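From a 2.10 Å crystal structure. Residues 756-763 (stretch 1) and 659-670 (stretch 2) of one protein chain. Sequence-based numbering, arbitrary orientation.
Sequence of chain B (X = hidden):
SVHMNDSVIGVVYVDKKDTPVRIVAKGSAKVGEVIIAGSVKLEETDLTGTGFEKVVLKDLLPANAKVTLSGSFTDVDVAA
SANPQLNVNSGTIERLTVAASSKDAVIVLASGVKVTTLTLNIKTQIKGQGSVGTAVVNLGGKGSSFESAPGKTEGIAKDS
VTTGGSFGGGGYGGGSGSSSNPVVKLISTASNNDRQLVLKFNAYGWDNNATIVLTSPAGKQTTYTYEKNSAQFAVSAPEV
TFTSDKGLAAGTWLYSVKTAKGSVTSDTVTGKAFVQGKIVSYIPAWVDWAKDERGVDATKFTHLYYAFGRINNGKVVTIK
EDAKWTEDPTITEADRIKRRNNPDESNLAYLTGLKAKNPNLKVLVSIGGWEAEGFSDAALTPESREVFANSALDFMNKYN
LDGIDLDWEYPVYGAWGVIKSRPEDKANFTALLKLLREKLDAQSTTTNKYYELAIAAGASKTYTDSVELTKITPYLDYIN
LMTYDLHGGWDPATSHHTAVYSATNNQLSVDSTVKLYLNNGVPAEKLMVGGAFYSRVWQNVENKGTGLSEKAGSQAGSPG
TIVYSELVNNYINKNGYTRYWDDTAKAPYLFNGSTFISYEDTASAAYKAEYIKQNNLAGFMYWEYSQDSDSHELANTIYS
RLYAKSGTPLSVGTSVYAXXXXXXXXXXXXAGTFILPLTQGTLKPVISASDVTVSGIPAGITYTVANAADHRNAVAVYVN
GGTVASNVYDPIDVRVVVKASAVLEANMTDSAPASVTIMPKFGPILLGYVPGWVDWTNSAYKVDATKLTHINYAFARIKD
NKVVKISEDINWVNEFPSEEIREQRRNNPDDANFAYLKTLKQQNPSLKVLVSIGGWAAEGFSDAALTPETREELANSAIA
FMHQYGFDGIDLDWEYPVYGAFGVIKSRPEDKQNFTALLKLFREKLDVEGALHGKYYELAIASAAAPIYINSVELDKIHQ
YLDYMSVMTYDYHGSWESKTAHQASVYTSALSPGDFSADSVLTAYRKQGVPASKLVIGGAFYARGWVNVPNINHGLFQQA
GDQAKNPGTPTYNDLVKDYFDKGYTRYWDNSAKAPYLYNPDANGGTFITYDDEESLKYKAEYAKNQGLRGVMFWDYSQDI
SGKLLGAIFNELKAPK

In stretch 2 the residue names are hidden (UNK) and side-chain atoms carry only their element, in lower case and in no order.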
# COMPACT_ATOMS: atom_id res chain seq x y z
N VAL B 756 -9.02 -30.02 -18.88
CA VAL B 756 -9.95 -29.67 -19.95
C VAL B 756 -10.44 -31.05 -20.55
O VAL B 756 -10.03 -32.14 -20.03
CB VAL B 756 -9.30 -28.78 -21.00
CG1 VAL B 756 -9.00 -27.42 -20.33
CG2 VAL B 756 -8.03 -29.38 -21.46
N THR B 757 -11.31 -30.98 -21.54
CA THR B 757 -12.14 -32.10 -21.95
C THR B 757 -12.25 -32.29 -23.45
O THR B 757 -12.60 -31.35 -24.17
CB THR B 757 -13.46 -31.92 -21.33
OG1 THR B 757 -13.30 -31.75 -19.92
CG2 THR B 757 -14.35 -33.04 -21.59
N ILE B 758 -12.02 -33.54 -23.87
CA ILE B 758 -12.57 -34.07 -25.11
C ILE B 758 -13.91 -34.70 -24.85
O ILE B 758 -13.95 -35.73 -24.17
CB ILE B 758 -11.62 -35.02 -25.76
CG1 ILE B 758 -10.38 -34.27 -26.20
CG2 ILE B 758 -12.24 -35.68 -26.99
CD1 ILE B 758 -9.23 -35.16 -26.69
N MET B 759 -15.00 -34.11 -25.39
CA MET B 759 -16.35 -34.58 -25.18
C MET B 759 -16.72 -35.61 -26.23
O MET B 759 -16.32 -35.52 -27.43
CB MET B 759 -17.36 -33.45 -25.22
CG MET B 759 -17.20 -32.50 -24.04
SD MET B 759 -17.97 -33.20 -22.49
CE MET B 759 -19.54 -33.62 -23.03
N PRO B 760 -17.37 -36.69 -25.80
CA PRO B 760 -17.89 -37.68 -26.82
C PRO B 760 -19.04 -37.06 -27.66
O PRO B 760 -19.56 -35.99 -27.34
CB PRO B 760 -18.43 -38.81 -25.93
CG PRO B 760 -18.95 -38.09 -24.73
CD PRO B 760 -17.97 -36.92 -24.47
N LYS B 761 -19.42 -37.71 -28.75
CA LYS B 761 -20.12 -37.09 -29.83
C LYS B 761 -21.50 -36.60 -29.46
O LYS B 761 -21.95 -35.67 -30.11
CB LYS B 761 -20.20 -38.02 -31.01
CG LYS B 761 -21.08 -39.26 -30.76
CD LYS B 761 -21.36 -39.98 -32.08
CE LYS B 761 -22.29 -41.17 -31.88
NZ LYS B 761 -22.38 -41.96 -33.12
N PHE B 762 -22.13 -37.13 -28.39
CA PHE B 762 -23.44 -36.62 -28.03
C PHE B 762 -23.40 -35.41 -27.16
O PHE B 762 -24.45 -34.84 -26.85
CB PHE B 762 -24.38 -37.72 -27.41
CG PHE B 762 -24.75 -38.82 -28.40
CD1 PHE B 762 -25.38 -38.49 -29.60
CD2 PHE B 762 -24.49 -40.16 -28.11
CE1 PHE B 762 -25.77 -39.49 -30.51
CE2 PHE B 762 -24.85 -41.16 -29.02
CZ PHE B 762 -25.49 -40.83 -30.24
N GLY B 763 -22.19 -34.96 -26.76
CA GLY B 763 -22.12 -33.70 -26.06
C GLY B 763 -22.47 -33.74 -24.57
O GLY B 763 -22.31 -34.77 -23.89
N UNK B 659 -12.40 -24.95 -22.94
CA UNK B 659 -12.04 -26.25 -22.36
C UNK B 659 -12.70 -27.47 -22.94
O UNK B 659 -12.52 -28.62 -22.37
N UNK B 660 -13.30 -27.32 -24.13
CA UNK B 660 -13.98 -28.45 -24.79
C UNK B 660 -13.62 -28.57 -26.27
O UNK B 660 -13.58 -27.59 -27.00
c UNK B 660 -16.14 -29.46 -25.44
c UNK B 660 -15.47 -28.28 -24.75
o UNK B 660 -15.95 -28.25 -23.42
N UNK B 661 -13.24 -29.77 -26.67
CA UNK B 661 -13.19 -30.19 -28.04
C UNK B 661 -14.09 -31.43 -28.13
O UNK B 661 -13.93 -32.36 -27.30
c UNK B 661 -11.84 -31.04 -29.93
c UNK B 661 -10.91 -29.27 -28.42
c UNK B 661 -11.81 -30.51 -28.51
N UNK B 662 -15.08 -31.40 -29.02
CA UNK B 662 -16.10 -32.45 -29.10
C UNK B 662 -15.92 -33.36 -30.35
O UNK B 662 -15.77 -32.87 -31.49
o UNK B 662 -17.64 -30.94 -28.10
c UNK B 662 -18.56 -32.92 -29.16
c UNK B 662 -17.46 -31.81 -29.19
N UNK B 663 -15.94 -34.67 -30.10
CA UNK B 663 -15.85 -35.70 -31.14
C UNK B 663 -16.96 -35.47 -32.14
O UNK B 663 -18.06 -35.10 -31.77
c UNK B 663 -14.85 -37.50 -29.54
c UNK B 663 -13.71 -39.16 -31.52
s UNK B 663 -13.33 -37.81 -30.40
c UNK B 663 -15.96 -37.11 -30.55
N UNK B 664 -16.68 -35.65 -33.42
CA UNK B 664 -17.76 -35.56 -34.46
C UNK B 664 -18.44 -36.91 -34.62
O UNK B 664 -19.58 -36.96 -34.92
c UNK B 664 -17.06 -35.21 -35.78
N UNK B 665 -17.72 -38.02 -34.46
CA UNK B 665 -18.35 -39.37 -34.52
C UNK B 665 -17.77 -40.16 -33.35
O UNK B 665 -17.12 -39.59 -32.49
o UNK B 665 -16.67 -40.41 -35.90
c UNK B 665 -18.05 -40.12 -35.82
c UNK B 665 -18.54 -39.31 -37.11
N UNK B 666 -18.02 -41.46 -33.30
CA UNK B 666 -17.37 -42.26 -32.28
C UNK B 666 -15.88 -42.21 -32.42
O UNK B 666 -15.21 -42.40 -31.45
c UNK B 666 -21.43 -44.92 -31.35
c UNK B 666 -19.19 -43.98 -31.54
c UNK B 666 -21.56 -44.34 -30.10
c UNK B 666 -20.53 -43.61 -29.59
o UNK B 666 -22.66 -44.43 -29.24
c UNK B 666 -19.36 -43.46 -30.30
c UNK B 666 -17.88 -43.73 -32.29
c UNK B 666 -20.25 -44.69 -32.10
N UNK B 667 -15.32 -42.08 -33.64
CA UNK B 667 -13.89 -42.09 -33.76
C UNK B 667 -13.27 -40.81 -34.39
O UNK B 667 -12.06 -40.64 -34.32
c UNK B 667 -13.39 -43.26 -34.53
o UNK B 667 -13.98 -43.29 -35.81
c UNK B 667 -13.78 -44.60 -33.81
N UNK B 668 -14.07 -39.95 -35.00
CA UNK B 668 -13.42 -38.75 -35.66
C UNK B 668 -13.36 -37.56 -34.70
O UNK B 668 -14.41 -37.12 -34.19
c UNK B 668 -14.16 -38.39 -36.94
c UNK B 668 -11.94 -38.59 -38.41
n UNK B 668 -10.89 -37.81 -38.78
c UNK B 668 -13.24 -37.80 -38.04
o UNK B 668 -11.87 -39.85 -38.39
N UNK B 669 -12.13 -37.13 -34.40
CA UNK B 669 -11.92 -35.97 -33.54
C UNK B 669 -11.62 -34.78 -34.44
O UNK B 669 -10.65 -34.85 -35.15
c UNK B 669 -11.38 -34.83 -30.70
c UNK B 669 -10.34 -35.14 -31.72
c UNK B 669 -10.74 -36.26 -32.66
c UNK B 669 -9.07 -35.55 -31.05
N UNK B 670 -12.43 -33.74 -34.44
CA UNK B 670 -12.03 -32.58 -35.29
C UNK B 670 -10.87 -31.80 -34.65
O UNK B 670 -10.51 -32.02 -33.47
c UNK B 670 -13.72 -33.57 -33.83
c UNK B 670 -14.14 -32.19 -34.26
c UNK B 670 -13.26 -31.73 -35.38
O HOH W 1 -20.59 -34.39 -32.22
O HOH W 2 -17.55 -39.88 -29.54
O HOH W 3 -20.22 -42.59 -34.83

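Position 659 has no side-chain atoms, so it is Gly 659. Its O accepts a hydrogen bond from Thr 757 N at 2.8 Å, and an ideal CB would lie only 3.6 Å from Val 756 CG1, so the bare backbone leaves that methyl undisturbed.

At 660, one carbon carries an oxygen and a carbon, the fork of Thr 660. A beta-branched residue suits an extended strand; here CG2 packs 3.5 Å from Met 759 CG.

Position 661 has three carbons, one bearing the other two, and its side chain shares a sheet face with Ile 758: Val 661, buried and again beta-branched. Its N donates to Thr 757 O (3.0 Å), and its O accepts from Met 759 N (2.8 Å).

At 662 the fork of one oxygen and one carbon returns, beside Met 759 and Pro 760. This is Thr 662, on the face of Thr 660; its CG2 lies 3.7 Å from Pro 760 O.

Position 663 is an unbranched chain of two carbons, a sulfur and a carbon: Met 663. Its flexible, apolar chain suits a buried site, with CG 4.1 Å from both Ile 758 CG2 and Pro 760 CA.

A single carbon at 664, pointing away from stretch 1, gives Ala 664, small and exposed.

Position 665 carries an oxygen and a carbon on one carbon: Thr 665. Its OG1 accepts hydrogen bonds from the N atoms of 667 (3.1 Å) and 668 (2.8 Å), fastening the local turn.

At 666, one carbon leads to a six-carbon ring bearing an oxygen, with Lys 761 over one face: Tyr 666. Lys 761 NZ lies 3.8 Å from the ring centroid of Tyr 666, a cation-pi contact.

Position 667, another oxygen-and-carbon fork, is Thr 667, out of reach of stretch 1. At 668, three carbons end in one oxygen and one nitrogen, the amide of Gln 668.

Position 669 has four carbons forked at the second: Leu 669, whose CD1 reaches Ile 758 CG2 at 3.9 Å. At 670, three carbons close onto the backbone nitrogen: Pro 670, which makes no contact.

The contact is a parallel strand pairing, completed when Met 663 N donates to Met 759 O at 2.8 Å. Beyond it, stretch 1 turns from Pro 760 to Gly 763, and water takes over: one molecule links Met 663 O with Lys 761 O, another Thr 665 O with Lys 761 N, and a third Tyr 666 N with Lys 761 NZ.

Stretch 2, residues 659-670: GTVTMATYTQLP
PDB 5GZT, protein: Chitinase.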